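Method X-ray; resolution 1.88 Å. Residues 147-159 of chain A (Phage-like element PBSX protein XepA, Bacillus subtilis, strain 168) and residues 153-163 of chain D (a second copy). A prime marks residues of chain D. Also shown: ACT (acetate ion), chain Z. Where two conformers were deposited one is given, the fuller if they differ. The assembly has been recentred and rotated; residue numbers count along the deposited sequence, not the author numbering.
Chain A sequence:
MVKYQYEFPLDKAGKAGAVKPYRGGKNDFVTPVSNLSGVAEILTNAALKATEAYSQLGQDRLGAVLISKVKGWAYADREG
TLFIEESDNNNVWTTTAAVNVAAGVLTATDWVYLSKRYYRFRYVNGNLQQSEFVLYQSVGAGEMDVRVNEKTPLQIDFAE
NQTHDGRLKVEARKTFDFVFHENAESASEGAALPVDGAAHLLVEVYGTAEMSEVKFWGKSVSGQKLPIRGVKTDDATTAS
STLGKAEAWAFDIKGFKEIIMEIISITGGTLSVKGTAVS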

# COMPACT_ATOMS: atom_id res chain seq x y z
N ARG A 147 -14.54 8.10 -0.21
CA ARG A 147 -13.67 8.03 -1.36
C ARG A 147 -12.41 8.82 -1.03
O ARG A 147 -12.46 10.03 -0.79
CB ARG A 147 -14.35 8.66 -2.59
CG ARG A 147 -13.51 8.58 -3.87
CD ARG A 147 -13.50 7.18 -4.47
NE ARG A 147 -14.86 6.77 -4.82
CZ ARG A 147 -15.39 6.78 -6.05
NH1 ARG A 147 -14.65 7.04 -7.12
NH2 ARG A 147 -16.69 6.55 -6.21
N VAL A 148 -11.28 8.11 -1.00
CA VAL A 148 -9.99 8.73 -0.72
C VAL A 148 -9.51 9.47 -1.97
O VAL A 148 -9.54 8.91 -3.07
CB VAL A 148 -8.97 7.68 -0.25
CG1 VAL A 148 -7.55 8.23 -0.23
CG2 VAL A 148 -9.39 7.09 1.09
N ASN A 149 -9.10 10.72 -1.78
CA ASN A 149 -8.74 11.61 -2.89
C ASN A 149 -7.61 10.99 -3.72
O ASN A 149 -6.59 10.58 -3.16
CB ASN A 149 -8.33 12.99 -2.34
CG ASN A 149 -8.03 13.99 -3.43
OD1 ASN A 149 -7.16 13.79 -4.26
ND2 ASN A 149 -8.74 15.11 -3.47
N GLU A 150 -7.79 10.99 -5.04
CA GLU A 150 -6.88 10.31 -5.97
C GLU A 150 -5.70 11.20 -6.37
O GLU A 150 -4.72 10.72 -6.92
CB GLU A 150 -7.64 9.81 -7.20
N LYS A 151 -5.75 12.49 -6.02
CA LYS A 151 -4.74 13.45 -6.43
C LYS A 151 -3.38 13.05 -5.88
O LYS A 151 -2.40 13.01 -6.62
CB LYS A 151 -5.08 14.89 -6.02
N THR A 152 -3.30 12.79 -4.57
CA THR A 152 -2.01 12.67 -3.93
C THR A 152 -1.79 11.21 -3.54
O THR A 152 -2.65 10.57 -2.95
CB THR A 152 -1.87 13.66 -2.77
OG1 THR A 152 -3.17 14.13 -2.41
CG2 THR A 152 -0.97 14.83 -3.10
N PRO A 153 -0.63 10.62 -3.94
CA PRO A 153 -0.29 9.28 -3.51
C PRO A 153 -0.28 9.28 -1.98
O PRO A 153 0.05 10.29 -1.37
CB PRO A 153 1.14 9.09 -4.05
CG PRO A 153 1.19 10.00 -5.25
CD PRO A 153 0.37 11.21 -4.85
N LEU A 154 -0.67 8.17 -1.36
CA LEU A 154 -0.46 7.98 0.06
C LEU A 154 0.98 7.54 0.28
O LEU A 154 1.50 6.70 -0.45
CB LEU A 154 -1.44 6.91 0.56
CG LEU A 154 -2.92 7.24 0.28
CD1 LEU A 154 -3.85 6.16 0.78
CD2 LEU A 154 -3.30 8.61 0.83
N GLN A 155 1.62 8.10 1.30
CA GLN A 155 2.86 7.56 1.83
C GLN A 155 2.53 6.31 2.64
O GLN A 155 1.64 6.33 3.49
CB GLN A 155 3.51 8.59 2.75
CG GLN A 155 3.80 9.90 2.06
CD GLN A 155 5.20 9.83 1.51
OE1 GLN A 155 6.13 9.44 2.20
NE2 GLN A 155 5.34 10.20 0.25
N ILE A 156 3.24 5.22 2.37
CA ILE A 156 2.98 3.96 3.03
C ILE A 156 4.27 3.48 3.69
O ILE A 156 5.37 3.88 3.30
CB ILE A 156 2.35 2.91 2.10
CG1 ILE A 156 3.24 2.55 0.90
CG2 ILE A 156 0.95 3.31 1.69
CD1 ILE A 156 4.21 1.45 1.20
N ASP A 157 4.10 2.64 4.70
CA ASP A 157 5.17 2.10 5.50
C ASP A 157 4.88 0.62 5.70
O ASP A 157 3.72 0.21 5.72
CB ASP A 157 5.06 2.70 6.89
CG ASP A 157 6.17 3.65 7.28
OD1 ASP A 157 7.03 3.94 6.42
OD2 ASP A 157 6.14 4.09 8.43
N PHE A 158 5.94 -0.16 5.91
CA PHE A 158 5.79 -1.59 6.10
C PHE A 158 6.03 -1.93 7.57
O PHE A 158 6.77 -1.23 8.25
CB PHE A 158 6.75 -2.35 5.19
CG PHE A 158 6.79 -1.84 3.77
CD1 PHE A 158 5.79 -2.19 2.87
CD2 PHE A 158 7.82 -1.03 3.33
CE1 PHE A 158 5.85 -1.76 1.55
CE2 PHE A 158 7.86 -0.59 2.01
CZ PHE A 158 6.88 -0.96 1.12
N ALA A 159 5.36 -3.00 8.04
CA ALA A 159 5.57 -3.53 9.39
C ALA A 159 7.07 -3.70 9.66
O ALA A 159 7.85 -3.99 8.74
CB ALA A 159 4.83 -4.84 9.56
N PRO D 153 -8.21 1.83 -7.26
CA PRO D 153 -7.01 1.56 -6.46
C PRO D 153 -6.53 2.89 -5.90
O PRO D 153 -6.70 3.93 -6.54
CB PRO D 153 -6.02 1.01 -7.50
CG PRO D 153 -6.88 0.44 -8.60
CD PRO D 153 -8.10 1.33 -8.64
N LEU D 154 -5.95 2.87 -4.70
CA LEU D 154 -5.26 4.04 -4.18
C LEU D 154 -3.86 4.08 -4.80
O LEU D 154 -3.18 3.06 -4.88
CB LEU D 154 -5.16 3.91 -2.66
CG LEU D 154 -6.48 3.65 -1.93
CD1 LEU D 154 -6.25 3.58 -0.43
CD2 LEU D 154 -7.50 4.74 -2.28
N GLN D 155 -3.43 5.27 -5.24
CA GLN D 155 -2.05 5.50 -5.63
C GLN D 155 -1.21 5.63 -4.37
O GLN D 155 -1.54 6.40 -3.47
CB GLN D 155 -1.97 6.82 -6.40
CG GLN D 155 -2.78 6.79 -7.68
CD GLN D 155 -1.85 6.32 -8.77
OE1 GLN D 155 -0.73 6.82 -8.91
NE2 GLN D 155 -2.31 5.36 -9.56
N ILE D 156 -0.13 4.85 -4.30
CA ILE D 156 0.74 4.87 -3.14
C ILE D 156 2.15 5.16 -3.61
O ILE D 156 2.50 4.90 -4.76
CB ILE D 156 0.64 3.60 -2.26
CG1 ILE D 156 1.06 2.33 -2.99
CG2 ILE D 156 -0.74 3.47 -1.63
CD1 ILE D 156 2.53 2.07 -2.89
N ASP D 157 2.94 5.75 -2.71
CA ASP D 157 4.32 6.07 -2.97
C ASP D 157 5.14 5.72 -1.72
O ASP D 157 4.62 5.46 -0.63
CB ASP D 157 4.51 7.45 -3.63
CG ASP D 157 5.22 8.47 -2.77
OD1 ASP D 157 5.18 8.31 -1.53
OD2 ASP D 157 5.84 9.38 -3.34
N PHE D 158 6.44 5.58 -1.96
CA PHE D 158 7.35 5.08 -0.95
C PHE D 158 8.22 6.25 -0.48
O PHE D 158 8.49 7.17 -1.25
CB PHE D 158 8.21 3.94 -1.52
CG PHE D 158 7.43 2.93 -2.32
CD1 PHE D 158 6.67 1.95 -1.67
CD2 PHE D 158 7.41 2.97 -3.71
CE1 PHE D 158 5.94 1.03 -2.40
CE2 PHE D 158 6.63 2.08 -4.43
CZ PHE D 158 5.90 1.11 -3.77
N ALA D 159 8.64 6.19 0.79
CA ALA D 159 9.56 7.17 1.35
C ALA D 159 10.79 7.31 0.45
O ALA D 159 11.19 6.37 -0.24
CB ALA D 159 9.92 6.76 2.76
N GLU D 160 11.38 8.51 0.43
CA GLU D 160 12.70 8.73 -0.15
C GLU D 160 13.66 7.69 0.42
O GLU D 160 14.60 7.26 -0.25
CB GLU D 160 13.11 10.18 0.13
CG GLU D 160 14.55 10.38 0.56
CD GLU D 160 15.50 10.70 -0.58
OE1 GLU D 160 15.12 10.48 -1.75
OE2 GLU D 160 16.62 11.18 -0.30
N ASN D 161 13.37 7.27 1.66
CA ASN D 161 14.18 6.35 2.43
C ASN D 161 13.98 4.90 1.96
O ASN D 161 14.79 4.04 2.29
CB ASN D 161 13.96 6.54 3.93
N GLN D 162 12.92 4.63 1.19
CA GLN D 162 12.61 3.26 0.79
C GLN D 162 12.88 3.06 -0.70
O GLN D 162 12.68 1.95 -1.20
CB GLN D 162 11.17 2.91 1.14
CG GLN D 162 10.82 2.99 2.62
CD GLN D 162 9.31 2.93 2.81
OE1 GLN D 162 8.53 3.60 2.12
NE2 GLN D 162 8.89 2.10 3.75
N THR D 163 13.30 4.11 -1.41
CA THR D 163 13.64 3.97 -2.82
C THR D 163 15.12 4.29 -3.04
O THR D 163 15.82 4.77 -2.15
CB THR D 163 12.77 4.84 -3.73
OG1 THR D 163 12.86 6.19 -3.27
CG2 THR D 163 11.33 4.38 -3.80
C ACT Z . -19.33 4.42 -7.39
O ACT Z . -20.52 4.24 -7.57
OXT ACT Z . -18.61 5.08 -8.19
CH3 ACT Z . -18.83 3.79 -6.16

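The two copies pair the same strand, residues 154-158, in parallel, yet out of step by two residues and with the strand axes at 59° to one another. Equivalent residues therefore do not face each other in the backbone register: Leu154 lies beside Ile156′ and Gln155 beside Asp157′. The strands cross at a wide angle, and the pairing is short. The CA-CA separation grows from 4.6 Å between Leu154 CA and Ile156′ CA to 5.2 Å between Gln155 CA and Asp157′ CA, and the last of the three backbone hydrogen bonds is weak.

Leu154 anchors the pairing through both of its backbone polar groups. Its N donates to Gln155′ O at 2.9 Å, and its O accepts from Asp157′ N at 2.8 Å, so that one residue of chain A bridges the two residues flanking Ile156′, as expected of a parallel ladder. Both bonds are close to linear. The next rung, from Ile156 N to Asp157′ O, is stretched to 3.3 Å and is weak. Two CA-H...O contacts supplement the ladder, from Pro153 CA to Gln155′ O at 3.1 Å and from Ile156′ CA to Leu154 O at 3.3 Å. Each carbonyl thus receives a CA-H in addition to its amide donor. Beyond the weak rung the backbones part, and Phe158 N is buried by the contact without a partner in the model.

The face of the sheet bearing Leu154, Ile156 and Ile156′ is apolar. Here, despite the shifted backbone register, side chains of equivalent residues meet: Leu154 CD1 lies 3.7 Å from Leu154′ CD1, Ile156 CG2 lies 3.7 Å from Ile156′ CG2, and Phe158 CZ approaches Phe158′ CD1 at 4.0 Å. Cross-contacts knit these pairs together. Ile156 CD1 packs 3.8 Å from Phe158′ CD1, and Leu154 CB is 4.1 Å from Ile156′ CG2. Val148, in the preceding strand of chain A, extends the packing, its CB reaching within 3.9 Å of Leu154′ CD2. The two phenylalanine rings meet obliquely, without stacking.

The other face carries Gln155 and Asp157′. The side-chain amide of Gln155 comes very near the carboxylate, with NE2 2.6 Å from Asp157′ OD1, but the angle is too poor for a hydrogen bond. Proximity alone therefore does not make this polar pair a specific link. Close by, Pro153 CB rests 3.8 Å from Asp157′ CB, placing the proline ring against the neighbouring strand.

Past the strand of chain D, Gln162′ reaches back toward chain A. Its amide nitrogen, NE2, lies 3.3 Å from Phe158 CD2, oblique to the ring. The turn holding it is braced within chain D: Gln162′ N donates to Ala159′ O at 2.8 Å, while Ala159′ N donates to Gln162′ OE1 at 2.9 Å. Together, the two stretches bury 700 Å², with a short hydrogen-bonded ladder beside a more extended apolar cluster.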